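Local coordinates for alkaline serine protease (Thermobifida fusca, PDB 2PFE), which probably cleaves peptide bonds as a serine endopeptidase of the chymotrypsin-like S1 family, this chain being the mature protease domain of a longer precursor, at residues A[110-115]-A[130-135]. Sequence-based numbering, arbitrary orientation.
With AES (4-(2-aminoethyl)benzenesulfonyl fluoride), chain D.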
loop_
_atom_site.group_PDB
_atom_site.type_symbol
_atom_site.label_atom_id
_atom_site.label_comp_id
_atom_site.label_asym_id
_atom_site.label_seq_id
_atom_site.Cartn_x
_atom_site.Cartn_y
_atom_site.Cartn_z
ATOM N N THR A 110 -9.628 -12.729 3.776
ATOM C CA THR A 110 -9.577 -13.640 2.627
ATOM C C THR A 110 -9.753 -12.816 1.352
ATOM O O THR A 110 -10.560 -11.870 1.324
ATOM C CB THR A 110 -10.689 -14.739 2.741
ATOM O OG1 THR A 110 -10.422 -15.533 3.912
ATOM C CG2 THR A 110 -10.697 -15.667 1.548
ATOM N N ILE A 111 -9.038 -13.188 0.288
ATOM C CA ILE A 111 -9.203 -12.583 -1.027
ATOM C C ILE A 111 -10.482 -13.170 -1.634
ATOM O O ILE A 111 -10.592 -14.390 -1.798
ATOM C CB ILE A 111 -7.996 -12.906 -1.931
ATOM C CG1 ILE A 111 -6.738 -12.217 -1.382
ATOM C CG2 ILE A 111 -8.297 -12.479 -3.381
ATOM C CD1 ILE A 111 -5.423 -12.541 -2.116
ATOM N N GLN A 112 -11.453 -12.316 -1.940
ATOM C CA GLN A 112 -12.755 -12.787 -2.409
ATOM C C GLN A 112 -12.946 -12.729 -3.909
ATOM O O GLN A 112 -13.544 -13.634 -4.505
ATOM C CB GLN A 112 -13.884 -11.961 -1.786
ATOM C CG GLN A 112 -14.060 -12.170 -0.294
ATOM C CD GLN A 112 -15.448 -11.734 0.159
ATOM O OE1 GLN A 112 -15.954 -10.693 -0.279
ATOM N NE2 GLN A 112 -16.086 -12.538 1.008
ATOM N N SER A 113 -12.498 -11.638 -4.511
ATOM C CA SER A 113 -12.739 -11.404 -5.932
ATOM C C SER A 113 -11.773 -10.382 -6.490
ATOM O O SER A 113 -11.523 -9.361 -5.867
ATOM C CB SER A 113 -14.177 -10.937 -6.161
ATOM O OG SER A 113 -14.381 -9.646 -5.639
ATOM N N LYS A 114 -11.249 -10.655 -7.682
ATOM C CA LYS A 114 -10.276 -9.791 -8.323
ATOM C C LYS A 114 -10.920 -8.979 -9.441
ATOM O O LYS A 114 -12.045 -9.237 -9.874
ATOM C CB LYS A 114 -9.101 -10.616 -8.871
ATOM C CG LYS A 114 -8.320 -11.343 -7.791
ATOM C CD LYS A 114 -7.187 -12.126 -8.390
ATOM C CE LYS A 114 -6.371 -12.816 -7.288
ATOM N NZ LYS A 114 -5.291 -13.721 -7.790
ATOM N N ASN A 115 -10.181 -7.991 -9.909
ATOM C CA ASN A 115 -10.615 -7.169 -11.043
ATOM C C ASN A 115 -11.973 -6.498 -10.820
ATOM O O ASN A 115 -12.834 -6.473 -11.721
ATOM C CB ASN A 115 -10.581 -7.935 -12.376
ATOM C CG ASN A 115 -10.445 -7.000 -13.556
ATOM O OD1 ASN A 115 -9.917 -5.882 -13.415
ATOM N ND2 ASN A 115 -10.913 -7.441 -14.732
ATOM N N ARG A 130 -11.033 -7.379 -3.916
ATOM C CA ARG A 130 -11.888 -7.285 -2.733
ATOM C C ARG A 130 -11.474 -8.341 -1.714
ATOM O O ARG A 130 -11.230 -9.506 -2.077
ATOM C CB ARG A 130 -13.369 -7.452 -3.129
ATOM C CG ARG A 130 -14.285 -7.316 -1.969
ATOM C CD ARG A 130 -15.726 -7.446 -2.406
ATOM N NE ARG A 130 -16.165 -8.848 -2.458
ATOM C CZ ARG A 130 -16.729 -9.441 -3.511
ATOM N NH1 ARG A 130 -16.934 -8.788 -4.651
ATOM N NH2 ARG A 130 -17.099 -10.707 -3.430
ATOM N N THR A 131 -11.380 -7.938 -0.449
ATOM C CA THR A 131 -11.098 -8.866 0.643
ATOM C C THR A 131 -12.054 -8.652 1.806
ATOM O O THR A 131 -12.705 -7.615 1.910
ATOM C CB THR A 131 -9.656 -8.721 1.205
ATOM O OG1 THR A 131 -9.611 -7.681 2.193
ATOM C CG2 THR A 131 -8.628 -8.415 0.094
ATOM N N THR A 132 -12.069 -9.620 2.714
ATOM C CA THR A 132 -12.845 -9.506 3.929
ATOM C C THR A 132 -12.112 -8.836 5.095
ATOM O O THR A 132 -12.691 -8.757 6.177
ATOM C CB THR A 132 -13.270 -10.881 4.429
ATOM O OG1 THR A 132 -12.088 -11.650 4.725
ATOM C CG2 THR A 132 -14.189 -11.602 3.406
ATOM N N ALA A 133 -10.864 -8.374 4.905
ATOM C CA ALA A 133 -10.169 -7.635 5.951
ATOM C C ALA A 133 -10.755 -6.245 6.148
ATOM O O ALA A 133 -11.311 -5.684 5.207
ATOM C CB ALA A 133 -8.687 -7.533 5.617
ATOM N N CYS A 134 -10.638 -5.700 7.360
ATOM C CA CYS A 134 -11.125 -4.346 7.639
ATOM C C CYS A 134 -9.995 -3.324 7.518
ATOM O O CYS A 134 -8.818 -3.684 7.564
ATOM C CB CYS A 134 -11.723 -4.279 9.039
ATOM S SG CYS A 134 -10.481 -4.629 10.362
ATOM N N ALA A 135 -10.362 -2.050 7.390
ATOM C CA ALA A 135 -9.394 -0.957 7.369
ATOM C C ALA A 135 -10.100 0.308 7.802
ATOM O O ALA A 135 -11.338 0.383 7.764
ATOM C CB ALA A 135 -8.794 -0.760 5.963
HETATM C C3 AES D . -11.310 4.428 4.715
HETATM C C2 AES D . -10.083 4.594 4.065
HETATM C C1 AES D . -9.355 3.467 3.682
HETATM S S AES D . -7.782 3.557 2.887
HETATM O O1S AES D . -7.779 3.012 1.491
HETATM O O2S AES D . -6.964 2.364 3.936
HETATM C C6 AES D . -9.835 2.191 3.975
HETATM C C5 AES D . -11.058 2.027 4.616
HETATM C C4 AES D . -11.800 3.139 4.997
HETATM C C7 AES D . -13.127 2.880 5.697
HETATM C C8 AES D . -14.094 4.057 5.592
HETATM N N8 AES D . -15.468 3.593 5.623
HETATM O O HOH W 1 -15.231 -8.566 0.717
#
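Arg130 NE donates to Gln112 OE1 at 2.9 Å in a nearly straight bond (169°). The acceptor lies in the guanidinium plane, and the Gln112 amide stands almost perpendicular to it. Arg130 NH2 adds a weak bond to the same oxygen. The Arg130 chain, bent at chi3 (86°), brings the guanidinium back over Ser113, whose CB sits 3.6 Å above one face, offset toward the rim. An alanine in place of Arg130 would probably leave Gln112 OE1 without the NE and NH2 donors and its amide freer to turn. Between the backbones, Gln112 N gives a 2.8 Å bond to Arg130 O, which Ser113 N also reaches weakly. Arg130 N donates to Ser113 O. Gln112 and Ser113 thus both face Arg130, a classic beta bulge. Further along, Thr110 N donates to Thr132 OG1 at 2.8 Å, and Thr132 N returns a bond to Thr110 O. Thr132 CG2 packs against the Gln112 amide, 3.2 Å from Gln112 NE2. In the second beta-barrel of the chymotrypsin-like fold, strand 128-131 lies between antiparallel strands 105-113 and 164-171. Ile111 and Thr131 share the face that packs on Val97 of strand 96-101, while Arg130 lies against Ile166 and Phe168 of strand 164-171.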